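Local coordinates for protein beta-N-acetylhexosaminidase (Arthrobacter aurescens, PDB 3RCN) that probably hydrolyses terminal non-reducing N-acetyl-D-hexosamine residues from N-acetyl-beta-D-hexosaminides, as a family 20 glycoside hydrolase, at residues A[23-27]-A[84-88]; A[244-248]-A[344-348]; A[348-353]-A[373-377]. All coordinates share one frame; numbering follows the deposited sequence.

Contact 1: A[23-27]-A[84-88]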
loop_
_atom_site.group_PDB
_atom_site.type_symbol
_atom_site.label_atom_id
_atom_site.label_comp_id
_atom_site.label_asym_id
_atom_site.label_seq_id
_atom_site.Cartn_x
_atom_site.Cartn_y
_atom_site.Cartn_z
ATOM N N GLU A 23 16.566 30.247 -10.949
ATOM C CA GLU A 23 15.548 29.454 -10.276
ATOM C C GLU A 23 14.405 30.372 -9.856
ATOM O O GLU A 23 14.639 31.441 -9.289
ATOM C CB GLU A 23 16.139 28.809 -9.018
ATOM C CG GLU A 23 17.344 27.902 -9.251
ATOM C CD GLU A 23 16.992 26.415 -9.181
ATOM O OE1 GLU A 23 15.940 26.070 -8.601
ATOM O OE2 GLU A 23 17.765 25.583 -9.709
ATOM N N LEU A 24 13.172 29.966 -10.133
ATOM C CA LEU A 24 12.012 30.667 -9.594
ATOM C C LEU A 24 11.657 30.013 -8.276
ATOM O O LEU A 24 11.547 28.786 -8.204
ATOM C CB LEU A 24 10.823 30.579 -10.543
ATOM C CG LEU A 24 9.509 31.097 -9.962
ATOM C CD1 LEU A 24 9.507 32.606 -9.921
ATOM C CD2 LEU A 24 8.351 30.603 -10.793
ATOM N N GLU A 25 11.500 30.824 -7.233
ATOM C CA GLU A 25 11.201 30.307 -5.905
ATOM C C GLU A 25 9.707 30.320 -5.639
ATOM O O GLU A 25 9.034 31.332 -5.849
ATOM C CB GLU A 25 11.907 31.126 -4.825
ATOM C CG GLU A 25 13.164 30.480 -4.265
ATOM C CD GLU A 25 14.416 31.253 -4.630
ATOM O OE1 GLU A 25 15.257 30.712 -5.382
ATOM O OE2 GLU A 25 14.556 32.407 -4.166
ATOM N N LEU A 26 9.199 29.187 -5.165
ATOM C CA LEU A 26 7.799 29.064 -4.799
ATOM C C LEU A 26 7.674 29.046 -3.292
ATOM O O LEU A 26 8.273 28.212 -2.627
ATOM C CB LEU A 26 7.212 27.771 -5.346
ATOM C CG LEU A 26 7.414 27.446 -6.819
ATOM C CD1 LEU A 26 6.813 26.089 -7.081
ATOM C CD2 LEU A 26 6.791 28.500 -7.712
ATOM N N ASP A 27 6.890 29.975 -2.763
ATOM C CA ASP A 27 6.625 30.048 -1.336
ATOM C C ASP A 27 5.295 29.377 -1.001
ATOM O O ASP A 27 4.621 28.840 -1.870
ATOM C CB ASP A 27 6.613 31.505 -0.879
ATOM C CG ASP A 27 5.785 32.381 -1.779
ATOM O OD1 ASP A 27 4.551 32.200 -1.805
ATOM O OD2 ASP A 27 6.365 33.249 -2.466
ATOM N N VAL A 84 8.891 28.333 -17.463
ATOM C CA VAL A 84 9.286 28.864 -16.156
ATOM C C VAL A 84 9.908 30.275 -16.262
ATOM O O VAL A 84 10.920 30.491 -16.924
ATOM C CB VAL A 84 10.235 27.899 -15.437
ATOM C CG1 VAL A 84 10.141 28.083 -13.930
ATOM C CG2 VAL A 84 9.891 26.469 -15.811
ATOM N N SER A 85 9.313 31.195 -15.516
ATOM C CA SER A 85 9.297 32.639 -15.758
ATOM C C SER A 85 9.094 33.269 -14.393
ATOM O O SER A 85 9.479 32.688 -13.382
ATOM C CB SER A 85 8.153 33.050 -16.675
ATOM O OG SER A 85 8.430 32.711 -18.015
ATOM N N ASP A 86 8.630 34.511 -14.377
ATOM C CA ASP A 86 8.033 35.065 -13.159
ATOM C C ASP A 86 6.946 34.116 -12.573
ATOM O O ASP A 86 6.573 34.229 -11.392
ATOM C CB ASP A 86 7.441 36.455 -13.436
ATOM C CG ASP A 86 6.228 36.408 -14.371
ATOM O OD1 ASP A 86 6.405 36.109 -15.576
ATOM O OD2 ASP A 86 5.098 36.686 -13.903
ATOM N N ALA A 87 6.412 33.219 -13.408
ATOM C CA ALA A 87 5.478 32.168 -12.968
ATOM C C ALA A 87 5.720 30.821 -13.663
ATOM O O ALA A 87 6.499 30.720 -14.615
ATOM C CB ALA A 87 4.031 32.612 -13.159
ATOM N N VAL A 88 5.063 29.781 -13.164
ATOM C CA VAL A 88 5.090 28.476 -13.816
ATOM C C VAL A 88 3.880 28.327 -14.735
ATOM O O VAL A 88 2.748 28.252 -14.265
ATOM C CB VAL A 88 5.068 27.355 -12.768
ATOM C CG1 VAL A 88 4.829 25.998 -13.418
ATOM C CG2 VAL A 88 6.368 27.371 -11.977
#
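The carbonyl oxygen of Ser-85 rests against the forked end of Leu-24, both methyls coming to it from one side. Leu-24 CD1 and Ser-85 O are 3.5 Å apart, and CD2 of the same leucine is equally near to that oxygen. These are van der Waals contacts; no hydrogen bond joins the two segments. The setting is the mixed sheet of glycosyl hydrolase family 20 domain 2. Leu-24 lies on the outermost strand 16-26, and residues 85-87 connect strands 80-84 and 88-92 in a beta hairpin. Strand 125-134 pairs with both sides: Leu-24 bonds through its backbone to Val-127, and Val-84 to Val-130.

Leu-24 carries most of the contact. Its CG stands anti to the backbone N (chi1 171°), which sends the branched end toward the hairpin. CD1 also approaches the next carbonyl, with 3.7 Å from Leu-24 CD1 to Asp-86 O. The other branch turns to the end of the connection, where Leu-24 CD2 lies 4.0 Å from Val-88 CG2. At the base of the side chain, Leu-24 CB is 4.3 Å from Val-84 CG1. Replacement by alanine would probably uncover the Ser-85 and Asp-86 carbonyls on this side and open a gap beside Val-88.

Leu-26 and Val-88, both buried, also touch helix 95-109, through Leu-109 and Leu-105 respectively. Here the two residues meet loosely, methyl to methyl, with Leu-26 CD2 4.4 Å from Val-88 CG2.

Contact 2: A[244-248]-A[344-348]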
loop_
_atom_site.group_PDB
_atom_site.type_symbol
_atom_site.label_atom_id
_atom_site.label_comp_id
_atom_site.label_asym_id
_atom_site.label_seq_id
_atom_site.Cartn_x
_atom_site.Cartn_y
_atom_site.Cartn_z
ATOM N N ILE A 244 -11.366 -10.590 -19.079
ATOM C CA ILE A 244 -11.870 -11.880 -18.638
ATOM C C ILE A 244 -11.475 -12.890 -19.698
ATOM O O ILE A 244 -12.036 -12.903 -20.785
ATOM C CB ILE A 244 -13.389 -11.874 -18.478
ATOM C CG1 ILE A 244 -13.801 -10.975 -17.300
ATOM C CG2 ILE A 244 -13.879 -13.275 -18.234
ATOM C CD1 ILE A 244 -13.827 -9.510 -17.629
ATOM N N ASP A 245 -10.520 -13.748 -19.378
ATOM C CA ASP A 245 -9.908 -14.597 -20.382
ATOM C C ASP A 245 -10.808 -15.796 -20.671
ATOM O O ASP A 245 -11.222 -16.495 -19.747
ATOM C CB ASP A 245 -8.540 -15.063 -19.905
ATOM C CG ASP A 245 -7.643 -15.512 -21.039
ATOM O OD1 ASP A 245 -8.171 -15.894 -22.117
ATOM O OD2 ASP A 245 -6.404 -15.483 -20.838
ATOM N N VAL A 246 -11.126 -15.995 -21.953
ATOM C CA VAL A 246 -11.945 -17.111 -22.428
ATOM C C VAL A 246 -11.463 -17.561 -23.804
ATOM O O VAL A 246 -10.839 -16.786 -24.525
ATOM C CB VAL A 246 -13.414 -16.702 -22.558
ATOM C CG1 VAL A 246 -14.020 -16.425 -21.159
ATOM C CG2 VAL A 246 -13.535 -15.492 -23.472
ATOM N N PRO A 247 -11.771 -18.802 -24.201
ATOM C CA PRO A 247 -12.331 -19.994 -23.557
ATOM C C PRO A 247 -11.363 -20.741 -22.645
ATOM O O PRO A 247 -11.805 -21.603 -21.880
ATOM C CB PRO A 247 -12.742 -20.855 -24.743
ATOM C CG PRO A 247 -11.714 -20.548 -25.755
ATOM C CD PRO A 247 -11.319 -19.109 -25.569
ATOM N N GLY A 248 -10.065 -20.483 -22.794
ATOM C CA GLY A 248 -9.051 -21.096 -21.947
ATOM C C GLY A 248 -8.796 -20.296 -20.672
ATOM O O GLY A 248 -9.476 -19.295 -20.427
ATOM N N HIS A 344 -13.491 -22.141 -31.075
ATOM C CA HIS A 344 -12.719 -21.096 -30.425
ATOM C C HIS A 344 -13.043 -19.738 -31.056
ATOM O O HIS A 344 -13.438 -18.786 -30.371
ATOM C CB HIS A 344 -11.230 -21.410 -30.563
ATOM C CG HIS A 344 -10.340 -20.426 -29.875
ATOM N ND1 HIS A 344 -10.667 -19.097 -29.739
ATOM C CD2 HIS A 344 -9.134 -20.583 -29.280
ATOM C CE1 HIS A 344 -9.700 -18.471 -29.092
ATOM N NE2 HIS A 344 -8.758 -19.352 -28.805
ATOM N N SER A 345 -12.880 -19.663 -32.372
ATOM C CA SER A 345 -13.147 -18.438 -33.097
ATOM C C SER A 345 -14.605 -18.046 -32.919
ATOM O O SER A 345 -14.933 -16.877 -32.728
ATOM C CB SER A 345 -12.832 -18.630 -34.575
ATOM O OG SER A 345 -12.979 -17.405 -35.268
ATOM N N TRP A 346 -15.477 -19.042 -32.965
ATOM C CA TRP A 346 -16.904 -18.801 -32.864
ATOM C C TRP A 346 -17.301 -18.226 -31.497
ATOM O O TRP A 346 -18.089 -17.277 -31.419
ATOM C CB TRP A 346 -17.673 -20.097 -33.128
ATOM C CG TRP A 346 -19.135 -19.934 -32.943
ATOM C CD1 TRP A 346 -20.005 -19.361 -33.820
ATOM C CD2 TRP A 346 -19.915 -20.337 -31.807
ATOM N NE1 TRP A 346 -21.280 -19.381 -33.303
ATOM C CE2 TRP A 346 -21.254 -19.971 -32.071
ATOM C CE3 TRP A 346 -19.614 -20.971 -30.598
ATOM C CZ2 TRP A 346 -22.291 -20.218 -31.171
ATOM C CZ3 TRP A 346 -20.652 -21.223 -29.701
ATOM C CH2 TRP A 346 -21.970 -20.840 -29.992
ATOM N N PHE A 347 -16.767 -18.818 -30.430
ATOM C CA PHE A 347 -17.142 -18.449 -29.063
ATOM C C PHE A 347 -16.759 -17.010 -28.763
ATOM O O PHE A 347 -17.568 -16.230 -28.281
ATOM C CB PHE A 347 -16.468 -19.375 -28.050
ATOM C CG PHE A 347 -16.957 -19.193 -26.645
ATOM C CD1 PHE A 347 -18.242 -19.576 -26.286
ATOM C CD2 PHE A 347 -16.137 -18.637 -25.675
ATOM C CE1 PHE A 347 -18.699 -19.411 -24.982
ATOM C CE2 PHE A 347 -16.588 -18.465 -24.377
ATOM C CZ PHE A 347 -17.871 -18.859 -24.029
ATOM N N VAL A 348 -15.514 -16.668 -29.058
ATOM C CA VAL A 348 -15.012 -15.330 -28.825
ATOM C C VAL A 348 -15.781 -14.310 -29.670
ATOM O O VAL A 348 -16.087 -13.207 -29.204
ATOM C CB VAL A 348 -13.497 -15.280 -29.117
ATOM C CG1 VAL A 348 -12.980 -13.862 -29.112
ATOM C CG2 VAL A 348 -12.735 -16.159 -28.111
#
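The imidazole of His-344 carries Pro-247 CD over one face. That carbon lies 4.1 Å from the centroid of the His-344 ring and 19° off the ring normal, a CH-pi contact displaced toward the CE1 and NE2 rim. The proline and imidazole side chains cross at about a right angle. The ring of Phe-347 is met differently. Val-246 CB comes to its edge, 4.1 Å from Phe-347 CE2. Pro-247, which follows a cis peptide bond, turns CD to His-344 and CB to Phe-347, with Pro-247 CB 4.2 Å from Phe-347 CD2. Val-348 adds a third contact to the proline, its CG2 4.1 Å from Pro-247 CD.

The contact joins the loop after barrel strand 239-243 to helix 342-357 in the catalytic TIM barrel. His-344 CG is anti to its main-chain nitrogen (chi1 -177°), and the ring reaches back to the loop. Asp-245 OD1 is bonded to Gly-314 N. Glu-316, the predicted proton donor, has its side chain about 8 Å from that of His-344.

No polar bond crosses the segments. The hydrogen bond between His-344 NE2 and Gly-314 O probably sets the ring's orientation, and with it the face on which Pro-247 CD lies.

Contact 3: A[348-353]-A[373-377]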
loop_
_atom_site.group_PDB
_atom_site.type_symbol
_atom_site.label_atom_id
_atom_site.label_comp_id
_atom_site.label_asym_id
_atom_site.label_seq_id
_atom_site.Cartn_x
_atom_site.Cartn_y
_atom_site.Cartn_z
ATOM N N VAL A 348 -15.514 -16.668 -29.058
ATOM C CA VAL A 348 -15.012 -15.330 -28.825
ATOM C C VAL A 348 -15.781 -14.310 -29.670
ATOM O O VAL A 348 -16.087 -13.207 -29.204
ATOM C CB VAL A 348 -13.497 -15.280 -29.117
ATOM C CG1 VAL A 348 -12.980 -13.862 -29.112
ATOM C CG2 VAL A 348 -12.735 -16.159 -28.111
ATOM N N GLY A 349 -16.110 -14.692 -30.904
ATOM C CA GLY A 349 -16.838 -13.819 -31.813
ATOM C C GLY A 349 -18.223 -13.491 -31.301
ATOM O O GLY A 349 -18.646 -12.343 -31.369
ATOM N N GLN A 350 -18.930 -14.498 -30.787
ATOM C CA GLN A 350 -20.243 -14.280 -30.177
ATOM C C GLN A 350 -20.154 -13.291 -29.015
ATOM O O GLN A 350 -20.979 -12.383 -28.882
ATOM C CB GLN A 350 -20.863 -15.590 -29.687
ATOM C CG GLN A 350 -21.227 -16.586 -30.782
ATOM C CD GLN A 350 -22.248 -16.056 -31.778
ATOM O OE1 GLN A 350 -21.903 -15.756 -32.926
ATOM N NE2 GLN A 350 -23.512 -15.945 -31.350
ATOM N N LEU A 351 -19.148 -13.460 -28.170
ATOM C CA LEU A 351 -18.954 -12.497 -27.101
ATOM C C LEU A 351 -18.553 -11.126 -27.652
ATOM O O LEU A 351 -19.057 -10.100 -27.194
ATOM C CB LEU A 351 -17.952 -13.019 -26.080
ATOM C CG LEU A 351 -18.454 -14.237 -25.299
ATOM C CD1 LEU A 351 -17.362 -14.746 -24.388
ATOM C CD2 LEU A 351 -19.738 -13.922 -24.521
ATOM N N ALA A 352 -17.673 -11.109 -28.651
ATOM C CA ALA A 352 -17.296 -9.844 -29.291
ATOM C C ALA A 352 -18.518 -9.113 -29.834
ATOM O O ALA A 352 -18.596 -7.880 -29.770
ATOM C CB ALA A 352 -16.260 -10.061 -30.395
ATOM N N LEU A 353 -19.467 -9.884 -30.362
ATOM C CA LEU A 353 -20.727 -9.342 -30.862
ATOM C C LEU A 353 -21.522 -8.722 -29.707
ATOM O O LEU A 353 -22.120 -7.660 -29.856
ATOM C CB LEU A 353 -21.557 -10.449 -31.523
ATOM C CG LEU A 353 -21.869 -10.378 -33.018
ATOM C CD1 LEU A 353 -20.692 -9.848 -33.812
ATOM C CD2 LEU A 353 -22.283 -11.752 -33.534
ATOM N N LEU A 373 -13.511 -10.801 -36.179
ATOM C CA LEU A 373 -13.924 -9.869 -35.119
ATOM C C LEU A 373 -14.459 -8.522 -35.650
ATOM O O LEU A 373 -14.171 -8.132 -36.783
ATOM C CB LEU A 373 -12.790 -9.684 -34.104
ATOM C CG LEU A 373 -12.559 -10.912 -33.216
ATOM C CD1 LEU A 373 -11.392 -10.737 -32.283
ATOM C CD2 LEU A 373 -13.797 -11.211 -32.401
ATOM N N PRO A 374 -15.278 -7.827 -34.846
ATOM C CA PRO A 374 -15.824 -6.560 -35.351
ATOM C C PRO A 374 -14.731 -5.534 -35.645
ATOM O O PRO A 374 -13.556 -5.815 -35.404
ATOM C CB PRO A 374 -16.714 -6.085 -34.197
ATOM C CG PRO A 374 -17.193 -7.359 -33.563
ATOM C CD PRO A 374 -16.024 -8.329 -33.677
ATOM N N ASP A 375 -15.121 -4.360 -36.142
ATOM C CA ASP A 375 -14.160 -3.408 -36.712
ATOM C C ASP A 375 -13.062 -2.973 -35.739
ATOM O O ASP A 375 -11.871 -3.006 -36.070
ATOM C CB ASP A 375 -14.872 -2.185 -37.328
ATOM C CG ASP A 375 -15.998 -1.651 -36.452
ATOM O OD1 ASP A 375 -15.993 -1.917 -35.231
ATOM O OD2 ASP A 375 -16.888 -0.958 -36.991
ATOM N N GLY A 376 -13.463 -2.589 -34.534
ATOM C CA GLY A 376 -12.533 -2.006 -33.593
ATOM C C GLY A 376 -11.688 -3.021 -32.856
ATOM O O GLY A 376 -11.064 -2.682 -31.848
ATOM N N ALA A 377 -11.658 -4.262 -33.339
ATOM C CA ALA A 377 -10.870 -5.290 -32.664
ATOM C C ALA A 377 -9.403 -4.899 -32.543
ATOM O O ALA A 377 -8.764 -4.477 -33.511
ATOM C CB ALA A 377 -11.005 -6.628 -33.333
#
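Leu-373 reaches helix 342-357 mainly through one methyl group, CD2. This is helix-to-loop packing in the TIM barrel of the catalytic domain. The leucine CB is still well short of the helix, 5.1 Å from Ala-352 CB. CG then sits beside the backbone N, anti to the carbonyl carbon (chi1 -72°), and the chain divides there. CG makes no close approach of its own but carries CD2 to the helix. CD1 stays farther off, with 4.7 Å from Leu-373 CD1 to Val-348 CG1. CD2 is the branch that touches. Leu-373 CD2 lies 3.4 Å from Ala-352 CB and 4.0 Å from Gly-349 CA. It also comes to 4.3 Å from Val-348 CG1.

Helix 342-357 precedes barrel strand 361-364, and residues 373-377 lie in the loop that leads on to the parallel strand 378-381. Strand 361-364 takes part from its own side: Thr-362 touches Ala-352, and Val-364 touches Leu-373.

The helix offers small residues where the loop comes closest. Gly-349 has no side chain, and the leucine methyl packs directly on its CA. One turn on, the methyl of Ala-352 meets both loop residues, since Pro-374 CD is 3.7 Å from Ala-352 CB. No hydrogen bond crosses between the segments.

Beyond the proline the chain turns away from the helix. Residues 374-377 make a type I beta turn, closed by a bond from Ala-377 N to Pro-374 O. At the more exposed end, Leu-353 curls its side chain round to the proline ring. The contact finishes there, with Leu-353 CD1 4.3 Å from Pro-374 CG.

Overall arrangement
Contacts 2 and 3 are neighbours in the catalytic domain. Their centres are 11 Å apart, and they share Val-348 of helix 342-357, which faces Pro-247 with one methyl and Leu-373 with the other. They also touch directly, with Val-246 CG2 4.0 Å from Leu-351 CD1. Two loops that follow different barrel strands thus pack on this one helix. Contact 2 comes nearer the predicted proton donor Glu-316, through the side chain of His-344, about 8 Å from it; in contact 3 the side chain of Val-348 is about 12 Å away. Contact 1 belongs to the other family domain, its centre 55 Å from that of contact 2 and 52 Å from that of contact 3.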